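Local coordinates for protein MmeI (Methylophilus methylotrophus, PDB 5HR4) that is a type IIL restriction-modification enzyme that binds a specific DNA sequence and probably methylates the exocyclic amino group of adenine using S-adenosylmethionine, at residues M640-K645 with A774-P779; L747-T752 with Y809-S814. All coordinates share one frame; numbering follows the deposited sequence.

Interaction 1 of 2, residues M640-K645 with A774-P779; sequences MRYGNK and ATYHIP. With nucleotides of chain B; nucleotides of chain C.
Strand 641-642 pairs with 775-779 at the border of an antiparallel sheet in the target recognition domain. R641 and H777 form a hydrogen-bonded pair: R641 N donates to H777 O at 2.8 Å, nearly along the C=O axis, and H777 N returns a bond to R641 O. G643 N adds a third bond, to T775 O, arriving from above the carbonyl plane.

Y642 and Y776 form the adjoining non-hydrogen-bonded pair. With CG anti to its backbone N (chi1 -169°), Y642 is wedged between Y776 and DT3 of chain B. Its CB lies 3.2 Å from O5' of DT3, and CG faces C5', which sits over one face of the ring. CD1 comes 3.5 Å from Y776 CZ, over the face of that ring near its rim, while CE1 meets OH of Y776. CD2 and CE2 touch C6 and the C7 methyl of the thymine. At the tip, OH is hydrogen-bonded to N4 of DC4 of chain B. The two phenol rings meet obliquely, their planes at 56°.

On the face opposite the tyrosines, R641 CB makes a CH-pi contact with the H777 ring, 4.0 Å from its centroid, while the guanidinium leaves to salt-bridge a phosphate. M640 SD makes an oblique Met-aromatic contact with Y776, and its CE packs on I778.

The extended chain of K645 brings NZ to DG10 of chain C, 2.7 Å from N7, with further bonds to O6 of that guanine and O4 of DT3. An ammonium group serving three acceptors on the major-groove edges of two bases is consistent with direct readout of sequence, set beside a strand pair held by backbone bonds and apolar contacts.

Interaction 2 of 2, residues L747-T752 with Y809-S814; sequences LLIPET and YRYSAS. With nucleotides of chain B.
An antiparallel bridge in the target recognition domain joins residues 747-752 to 809-814, where T752 and R810 form a non-hydrogen-bonded pair in a small sheet completed by strand 803-805. One backbone hydrogen bond crosses the contact: Y811 N donates to E751 O at 2.7 Å, in the carbonyl plane and nearly straight (166°). CA-H...O contacts from R810 to E751 O and from T752 to Y809 O flank it.

The apolar part is a CH-pi contact. I749 CG2 lies over one face of the Y811 ring, 4.2 Å from its centroid and displaced toward the rim.

Polar contacts link both segments to chain B. E751 receives a bond at OE2 from N4 of DC5 at 3.2 Å, while T752 OG1 donates to E751 OE1, from above the carboxylate plane, so that both oxygens are held; water 1 ties OE2 to Y811 O. R810 reaches the backbone of the DNA: NH1 donates to OP2 of DC5 at 2.9 Å, and NH2 to OP2 of DG6 at 3.0 Å. C6 of DC5 lies over one face of the guanidinium, which the two phosphate bonds would hold in a fixed rotation. An alanine here would remove the guanidinium and would probably loosen the grip on two successive phosphates and disturb the water held between R810 NE, T752 OG1 and O6 of DG6. Farther along, S814 OG donates to OP2 of DC4.

Water 2 joins protein to base: it accepts from R810 NE at 2.6 Å and donates to both T752 OG1 and O6 of DG6.

In the fold
Interactions 1 and 2 are both buried, their centres about 8 Å apart, and share one antiparallel sheet: strand 775-779 lies between 641-642 and 746-750, with probable hydrogen bonds Y776 N to I749 O and E751 N to A774 O joining the two contacts. Interaction 1 is the larger, a pairing at the sheet border rich in aromatic packing. Interaction 2 spans the end of strand 746-750 and the start of 752-753, carries a single backbone bond, and passes into a second, smaller sheet. Both lean on DNA, but differently: 640-645 meets bases of both DNA chains with a lysine, consistent with direct readout, whereas 809-814 holds phosphates and 747-752 supplies a carboxylate to a cytosine.

Interaction 1 of 2, residues M640-K645 with A774-P779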
loop_
_atom_site.group_PDB
_atom_site.type_symbol
_atom_site.label_atom_id
_atom_site.label_comp_id
_atom_site.label_asym_id
_atom_site.label_seq_id
_atom_site.Cartn_x
_atom_site.Cartn_y
_atom_site.Cartn_z
ATOM N N MET A 640 -20.546 11.724 22.755
ATOM C CA MET A 640 -20.802 11.794 21.323
ATOM C C MET A 640 -21.336 10.453 20.826
ATOM O O MET A 640 -21.015 9.392 21.373
ATOM C CB MET A 640 -19.527 12.173 20.556
ATOM C CG MET A 640 -19.677 12.227 19.044
ATOM S SD MET A 640 -18.193 12.841 18.244
ATOM C CE MET A 640 -18.188 14.531 18.846
ATOM N N ARG A 641 -22.139 10.506 19.766
ATOM C CA ARG A 641 -22.862 9.347 19.278
ATOM C C ARG A 641 -22.641 9.154 17.783
ATOM O O ARG A 641 -22.366 10.104 17.044
ATOM C CB ARG A 641 -24.353 9.493 19.584
ATOM C CG ARG A 641 -24.627 9.706 21.055
ATOM C CD ARG A 641 -24.830 8.382 21.748
ATOM N NE ARG A 641 -26.077 7.804 21.264
ATOM C CZ ARG A 641 -26.500 6.576 21.518
ATOM N NH1 ARG A 641 -25.779 5.756 22.268
ATOM N NH2 ARG A 641 -27.652 6.182 21.012
ATOM N N TYR A 642 -22.784 7.901 17.352
ATOM C CA TYR A 642 -22.615 7.487 15.963
ATOM C C TYR A 642 -23.956 7.571 15.236
ATOM O O TYR A 642 -24.996 7.184 15.782
ATOM C CB TYR A 642 -22.063 6.053 15.937
ATOM C CG TYR A 642 -21.575 5.517 14.598
ATOM C CD1 TYR A 642 -20.625 6.207 13.862
ATOM C CD2 TYR A 642 -22.031 4.301 14.095
ATOM C CE1 TYR A 642 -20.159 5.728 12.652
ATOM C CE2 TYR A 642 -21.575 3.815 12.878
ATOM C CZ TYR A 642 -20.630 4.530 12.162
ATOM O OH TYR A 642 -20.133 4.074 10.944
ATOM N N GLY A 643 -23.933 8.072 14.003
ATOM C CA GLY A 643 -25.153 8.197 13.223
ATOM C C GLY A 643 -25.812 6.849 12.942
ATOM O O GLY A 643 -25.216 5.777 13.092
ATOM N N ASN A 644 -27.084 6.920 12.516
ATOM C CA ASN A 644 -27.873 5.722 12.237
ATOM C C ASN A 644 -27.383 5.034 10.968
ATOM O O ASN A 644 -27.213 5.677 9.930
ATOM C CB ASN A 644 -29.362 6.063 12.081
ATOM C CG ASN A 644 -29.816 7.184 12.996
ATOM O OD1 ASN A 644 -30.163 6.964 14.159
ATOM N ND2 ASN A 644 -29.825 8.400 12.465
ATOM N N LYS A 645 -27.204 3.711 11.041
ATOM C CA LYS A 645 -26.683 2.896 9.949
ATOM C C LYS A 645 -27.808 2.062 9.358
ATOM O O LYS A 645 -28.415 1.250 10.075
ATOM C CB LYS A 645 -25.558 1.998 10.461
ATOM C CG LYS A 645 -25.068 0.950 9.507
ATOM C CD LYS A 645 -23.822 0.253 10.075
ATOM C CE LYS A 645 -23.543 -1.055 9.314
ATOM N NZ LYS A 645 -22.354 -1.836 9.766
ATOM N N ALA A 774 -22.451 8.007 8.311
ATOM C CA ALA A 774 -21.354 8.805 7.781
ATOM C C ALA A 774 -21.133 10.080 8.559
ATOM O O ALA A 774 -20.509 10.999 8.032
ATOM C CB ALA A 774 -21.602 9.154 6.311
ATOM N N THR A 775 -21.647 10.167 9.781
ATOM C CA THR A 775 -21.571 11.376 10.589
ATOM C C THR A 775 -21.523 10.959 12.045
ATOM O O THR A 775 -21.899 9.841 12.394
ATOM C CB THR A 775 -22.796 12.286 10.395
ATOM O OG1 THR A 775 -23.951 11.643 10.967
ATOM C CG2 THR A 775 -23.060 12.596 8.914
ATOM N N TYR A 776 -21.099 11.876 12.901
ATOM C CA TYR A 776 -21.258 11.733 14.344
ATOM C C TYR A 776 -22.135 12.879 14.823
ATOM O O TYR A 776 -22.415 13.811 14.068
ATOM C CB TYR A 776 -19.897 11.747 15.069
ATOM C CG TYR A 776 -19.114 10.472 14.892
ATOM C CD1 TYR A 776 -18.476 10.192 13.689
ATOM C CD2 TYR A 776 -19.041 9.525 15.914
ATOM C CE1 TYR A 776 -17.774 9.014 13.507
ATOM C CE2 TYR A 776 -18.336 8.343 15.745
ATOM C CZ TYR A 776 -17.697 8.095 14.537
ATOM O OH TYR A 776 -16.981 6.923 14.352
ATOM N N HIS A 777 -22.564 12.824 16.084
ATOM C CA HIS A 777 -23.362 13.931 16.603
ATOM C C HIS A 777 -23.380 13.942 18.127
ATOM O O HIS A 777 -23.232 12.903 18.784
ATOM C CB HIS A 777 -24.790 13.895 16.073
ATOM C CG HIS A 777 -25.575 12.704 16.527
ATOM N ND1 HIS A 777 -25.457 11.466 15.928
ATOM C CD2 HIS A 777 -26.499 12.564 17.510
ATOM C CE1 HIS A 777 -26.275 10.616 16.526
ATOM N NE2 HIS A 777 -26.916 11.255 17.489
ATOM N N ILE A 778 -23.554 15.146 18.668
ATOM C CA ILE A 778 -23.680 15.417 20.096
ATOM C C ILE A 778 -25.106 15.906 20.344
ATOM O O ILE A 778 -25.454 17.024 19.933
ATOM C CB ILE A 778 -22.650 16.452 20.567
ATOM C CG1 ILE A 778 -21.228 15.943 20.328
ATOM C CG2 ILE A 778 -22.843 16.774 22.044
ATOM C CD1 ILE A 778 -20.151 16.811 20.955
ATOM N N PRO A 779 -25.967 15.113 20.981
ATOM C CA PRO A 779 -27.353 15.555 21.178
ATOM C C PRO A 779 -27.446 16.704 22.172
ATOM O O PRO A 779 -26.797 16.702 23.224
ATOM C CB PRO A 779 -28.067 14.293 21.694
ATOM C CG PRO A 779 -26.994 13.405 22.205
ATOM C CD PRO A 779 -25.780 13.698 21.355
ATOM P P DT B 3 -19.691 4.151 19.145
ATOM O OP1 DT B 3 -18.257 4.364 19.463
ATOM O OP2 DT B 3 -20.649 4.973 19.909
ATOM O "O5'" DT B 3 -19.956 4.293 17.556
ATOM C "C5'" DT B 3 -18.878 4.247 16.585
ATOM C "C4'" DT B 3 -18.107 2.940 16.627
ATOM O "O4'" DT B 3 -18.998 1.810 16.360
ATOM C "C3'" DT B 3 -16.986 2.831 15.584
ATOM O "O3'" DT B 3 -15.885 2.120 16.130
ATOM C "C2'" DT B 3 -17.658 2.004 14.487
ATOM C "C1'" DT B 3 -18.412 1.015 15.347
ATOM N N1 DT B 3 -19.474 0.281 14.637
ATOM C C2 DT B 3 -19.168 -0.894 13.990
ATOM O O2 DT B 3 -18.049 -1.358 13.948
ATOM N N3 DT B 3 -20.228 -1.506 13.379
ATOM C C4 DT B 3 -21.550 -1.083 13.369
ATOM O O4 DT B 3 -22.437 -1.707 12.790
ATOM C C5 DT B 3 -21.805 0.148 14.076
ATOM C C7 DT B 3 -23.188 0.718 14.120
ATOM C C6 DT B 3 -20.766 0.763 14.672
ATOM P P DG C 9 -25.724 -0.365 2.559
ATOM O OP1 DG C 9 -26.463 -1.041 1.481
ATOM O OP2 DG C 9 -26.333 0.474 3.617
ATOM O "O5'" DG C 9 -24.790 -1.428 3.289
ATOM C "C5'" DG C 9 -24.147 -2.399 2.530
ATOM C "C4'" DG C 9 -23.043 -3.033 3.330
ATOM O "O4'" DG C 9 -22.134 -2.014 3.833
ATOM C "C3'" DG C 9 -23.498 -3.795 4.567
ATOM O "O3'" DG C 9 -22.594 -4.837 4.771
ATOM C "C2'" DG C 9 -23.340 -2.752 5.655
ATOM C "C1'" DG C 9 -22.008 -2.197 5.221
ATOM N N9 DG C 9 -21.658 -0.945 5.844
ATOM C C8 DG C 9 -22.503 0.065 6.259
ATOM N N7 DG C 9 -21.880 1.052 6.812
ATOM C C5 DG C 9 -20.530 0.674 6.743
ATOM C C6 DG C 9 -19.356 1.341 7.168
ATOM O O6 DG C 9 -19.255 2.441 7.721
ATOM N N1 DG C 9 -18.217 0.584 6.910
ATOM C C2 DG C 9 -18.213 -0.645 6.297
ATOM N N2 DG C 9 -17.030 -1.230 6.111
ATOM N N3 DG C 9 -19.289 -1.260 5.901
ATOM C C4 DG C 9 -20.403 -0.549 6.150
ATOM P P DG C 10 -23.042 -6.203 5.473
ATOM O OP1 DG C 10 -24.048 -6.860 4.601
ATOM O OP2 DG C 10 -23.457 -5.950 6.871
ATOM O "O5'" DG C 10 -21.643 -6.983 5.511
ATOM C "C5'" DG C 10 -20.649 -6.731 4.497
ATOM C "C4'" DG C 10 -19.224 -6.940 5.020
ATOM O "O4'" DG C 10 -18.764 -5.738 5.682
ATOM C "C3'" DG C 10 -19.038 -8.060 6.042
ATOM O "O3'" DG C 10 -17.733 -8.544 5.939
ATOM C "C2'" DG C 10 -19.235 -7.328 7.362
ATOM C "C1'" DG C 10 -18.543 -6.007 7.061
ATOM N N9 DG C 10 -19.047 -4.882 7.839
ATOM C C8 DG C 10 -20.355 -4.563 8.077
ATOM N N7 DG C 10 -20.506 -3.483 8.798
ATOM C C5 DG C 10 -19.207 -3.061 9.053
ATOM C C6 DG C 10 -18.738 -1.935 9.779
ATOM O O6 DG C 10 -19.417 -1.068 10.374
ATOM N N1 DG C 10 -17.325 -1.875 9.786
ATOM C C2 DG C 10 -16.499 -2.791 9.162
ATOM N N2 DG C 10 -15.194 -2.592 9.279
ATOM N N3 DG C 10 -16.933 -3.839 8.479
ATOM C C4 DG C 10 -18.296 -3.915 8.469
#

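Interaction 2 of 2, residues L747-T752 with Y809-S814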
loop_
_atom_site.group_PDB
_atom_site.type_symbol
_atom_site.label_atom_id
_atom_site.label_comp_id
_atom_site.label_asym_id
_atom_site.label_seq_id
_atom_site.Cartn_x
_atom_site.Cartn_y
_atom_site.Cartn_z
ATOM N N LEU A 747 -25.694 18.579 17.199
ATOM C CA LEU A 747 -24.553 19.079 16.442
ATOM C C LEU A 747 -23.937 17.935 15.646
ATOM O O LEU A 747 -23.506 16.942 16.230
ATOM C CB LEU A 747 -23.523 19.692 17.386
ATOM C CG LEU A 747 -22.168 20.095 16.817
ATOM C CD1 LEU A 747 -22.332 21.261 15.869
ATOM C CD2 LEU A 747 -21.220 20.442 17.959
ATOM N N LEU A 748 -23.889 18.085 14.325
ATOM C CA LEU A 748 -23.440 17.046 13.406
ATOM C C LEU A 748 -21.993 17.272 12.980
ATOM O O LEU A 748 -21.631 18.384 12.576
ATOM C CB LEU A 748 -24.339 17.032 12.172
ATOM C CG LEU A 748 -24.223 15.851 11.206
ATOM C CD1 LEU A 748 -25.499 15.760 10.394
ATOM C CD2 LEU A 748 -23.024 15.998 10.275
ATOM N N ILE A 749 -21.186 16.213 13.012
ATOM C CA ILE A 749 -19.803 16.232 12.543
ATOM C C ILE A 749 -19.662 15.219 11.412
ATOM O O ILE A 749 -19.870 14.024 11.631
ATOM C CB ILE A 749 -18.795 15.902 13.657
ATOM C CG1 ILE A 749 -19.014 16.773 14.902
ATOM C CG2 ILE A 749 -17.377 16.032 13.114
ATOM C CD1 ILE A 749 -20.059 16.230 15.891
ATOM N N PRO A 750 -19.315 15.631 10.197
ATOM C CA PRO A 750 -19.134 14.659 9.110
ATOM C C PRO A 750 -17.979 13.705 9.382
ATOM O O PRO A 750 -16.960 14.079 9.967
ATOM C CB PRO A 750 -18.841 15.545 7.894
ATOM C CG PRO A 750 -19.549 16.827 8.209
ATOM C CD PRO A 750 -19.358 17.010 9.695
ATOM N N GLU A 751 -18.125 12.464 8.907
ATOM C CA GLU A 751 -17.133 11.451 9.242
ATOM C C GLU A 751 -15.906 11.525 8.334
ATOM O O GLU A 751 -14.772 11.522 8.820
ATOM C CB GLU A 751 -17.763 10.064 9.187
ATOM C CG GLU A 751 -16.910 8.970 9.811
ATOM C CD GLU A 751 -16.716 7.794 8.878
ATOM O OE1 GLU A 751 -16.665 8.021 7.643
ATOM O OE2 GLU A 751 -16.620 6.654 9.375
ATOM N N THR A 752 -16.107 11.617 7.021
ATOM C CA THR A 752 -15.036 11.518 6.034
ATOM C C THR A 752 -15.110 12.728 5.115
ATOM O O THR A 752 -16.140 12.939 4.466
ATOM C CB THR A 752 -15.183 10.218 5.246
ATOM O OG1 THR A 752 -15.237 9.129 6.174
ATOM C CG2 THR A 752 -14.043 9.997 4.283
ATOM N N TYR A 809 -9.566 13.543 5.986
ATOM C CA TYR A 809 -9.879 13.415 7.397
ATOM C C TYR A 809 -10.880 12.279 7.567
ATOM O O TYR A 809 -11.781 12.104 6.744
ATOM C CB TYR A 809 -10.462 14.720 7.943
ATOM C CG TYR A 809 -9.621 15.946 7.724
ATOM C CD1 TYR A 809 -8.233 15.860 7.666
ATOM C CD2 TYR A 809 -10.209 17.199 7.570
ATOM C CE1 TYR A 809 -7.451 16.972 7.456
ATOM C CE2 TYR A 809 -9.434 18.325 7.364
ATOM C CZ TYR A 809 -8.045 18.210 7.311
ATOM O OH TYR A 809 -7.254 19.325 7.108
ATOM N N ARG A 810 -10.696 11.479 8.614
ATOM C CA ARG A 810 -11.727 10.547 9.067
ATOM C C ARG A 810 -11.928 10.791 10.550
ATOM O O ARG A 810 -11.018 10.555 11.348
ATOM C CB ARG A 810 -11.368 9.081 8.817
ATOM C CG ARG A 810 -12.489 8.167 9.286
ATOM C CD ARG A 810 -12.174 6.684 9.168
ATOM N NE ARG A 810 -11.930 6.312 7.793
ATOM C CZ ARG A 810 -10.809 5.737 7.389
ATOM N NH1 ARG A 810 -9.874 5.458 8.287
ATOM N NH2 ARG A 810 -10.633 5.417 6.107
ATOM N N TYR A 811 -13.106 11.263 10.920
ATOM C CA TYR A 811 -13.348 11.527 12.320
ATOM C C TYR A 811 -13.777 10.245 13.002
ATOM O O TYR A 811 -14.278 9.318 12.363
ATOM C CB TYR A 811 -14.418 12.609 12.485
ATOM C CG TYR A 811 -14.378 13.265 13.842
ATOM C CD1 TYR A 811 -15.030 12.696 14.921
ATOM C CD2 TYR A 811 -13.676 14.455 14.051
ATOM C CE1 TYR A 811 -14.988 13.286 16.177
ATOM C CE2 TYR A 811 -13.621 15.055 15.313
ATOM C CZ TYR A 811 -14.280 14.464 16.367
ATOM O OH TYR A 811 -14.246 15.019 17.622
ATOM N N SER A 812 -13.569 10.178 14.311
ATOM C CA SER A 812 -14.210 9.108 15.058
ATOM C C SER A 812 -14.238 9.482 16.528
ATOM O O SER A 812 -13.222 9.923 17.079
ATOM C CB SER A 812 -13.492 7.781 14.866
ATOM O OG SER A 812 -12.330 7.769 15.666
ATOM N N ALA A 813 -15.397 9.270 17.156
ATOM C CA ALA A 813 -15.595 9.678 18.541
ATOM C C ALA A 813 -14.559 9.061 19.472
ATOM O O ALA A 813 -14.015 9.751 20.341
ATOM C CB ALA A 813 -17.005 9.311 18.993
ATOM N N SER A 814 -14.250 7.774 19.297
ATOM C CA SER A 814 -13.380 7.108 20.259
ATOM C C SER A 814 -11.901 7.460 20.093
ATOM O O SER A 814 -11.129 7.287 21.044
ATOM C CB SER A 814 -13.562 5.593 20.178
ATOM O OG SER A 814 -13.019 5.083 18.975
ATOM P P DC B 5 -9.449 4.233 11.544
ATOM O OP1 DC B 5 -8.048 4.095 12.016
ATOM O OP2 DC B 5 -10.039 5.528 11.163
ATOM O "O5'" DC B 5 -9.601 3.330 10.247
ATOM C "C5'" DC B 5 -9.264 1.977 10.287
ATOM C "C4'" DC B 5 -9.988 1.269 9.173
ATOM O "O4'" DC B 5 -11.399 1.389 9.368
ATOM C "C3'" DC B 5 -9.786 1.888 7.810
ATOM O "O3'" DC B 5 -8.587 1.420 7.265
ATOM C "C2'" DC B 5 -11.008 1.387 7.027
ATOM C "C1'" DC B 5 -12.020 1.079 8.140
ATOM N N1 DC B 5 -13.259 1.841 8.064
ATOM C C2 DC B 5 -14.453 1.164 7.807
ATOM O O2 DC B 5 -14.413 -0.050 7.611
ATOM N N3 DC B 5 -15.612 1.862 7.762
ATOM C C4 DC B 5 -15.592 3.185 7.974
ATOM N N4 DC B 5 -16.756 3.852 7.928
ATOM C C5 DC B 5 -14.375 3.884 8.244
ATOM C C6 DC B 5 -13.248 3.173 8.288
ATOM P P DC B 4 -14.706 2.864 16.917
ATOM O OP1 DC B 4 -14.437 2.141 18.183
ATOM O OP2 DC B 4 -14.980 4.321 16.924
ATOM O "O5'" DC B 4 -13.460 2.615 15.991
ATOM C "C5'" DC B 4 -12.991 3.644 15.126
ATOM C "C4'" DC B 4 -12.303 2.990 13.962
ATOM O "O4'" DC B 4 -13.241 2.101 13.316
ATOM C "C3'" DC B 4 -11.736 3.911 12.896
ATOM O "O3'" DC B 4 -10.387 3.496 12.624
ATOM C "C2'" DC B 4 -12.680 3.707 11.693
ATOM C "C1'" DC B 4 -13.276 2.328 11.932
ATOM N N1 DC B 4 -14.720 2.175 11.495
ATOM C C2 DC B 4 -15.185 0.912 11.103
ATOM O O2 DC B 4 -14.399 -0.040 11.098
ATOM N N3 DC B 4 -16.488 0.768 10.739
ATOM C C4 DC B 4 -17.305 1.815 10.765
ATOM N N4 DC B 4 -18.565 1.623 10.379
ATOM C C5 DC B 4 -16.856 3.116 11.160
ATOM C C6 DC B 4 -15.570 3.248 11.525
ATOM P P DG B 6 -8.005 2.062 5.918
ATOM O OP1 DG B 6 -6.578 1.659 5.843
ATOM O OP2 DG B 6 -8.365 3.515 5.929
ATOM O "O5'" DG B 6 -8.796 1.261 4.768
ATOM C "C5'" DG B 6 -8.732 -0.166 4.764
ATOM C "C4'" DG B 6 -9.512 -0.752 3.610
ATOM O "O4'" DG B 6 -10.929 -0.442 3.753
ATOM C "C3'" DG B 6 -9.120 -0.255 2.233
ATOM O "O3'" DG B 6 -9.383 -1.270 1.305
ATOM C "C2'" DG B 6 -10.061 0.940 2.028
ATOM C "C1'" DG B 6 -11.329 0.492 2.769
ATOM N N9 DG B 6 -12.045 1.587 3.436
ATOM C C8 DG B 6 -11.499 2.725 3.966
ATOM N N7 DG B 6 -12.381 3.531 4.492
ATOM C C5 DG B 6 -13.589 2.886 4.300
ATOM C C6 DG B 6 -14.898 3.280 4.665
ATOM O O6 DG B 6 -15.252 4.310 5.249
ATOM N N1 DG B 6 -15.847 2.335 4.281
ATOM C C2 DG B 6 -15.564 1.158 3.625
ATOM N N2 DG B 6 -16.609 0.367 3.339
ATOM N N3 DG B 6 -14.343 0.777 3.283
ATOM C C4 DG B 6 -13.406 1.689 3.651
HETATM O O HOH W 1 -15.549 6.607 11.873
HETATM O O HOH W 2 -13.649 6.588 5.893
#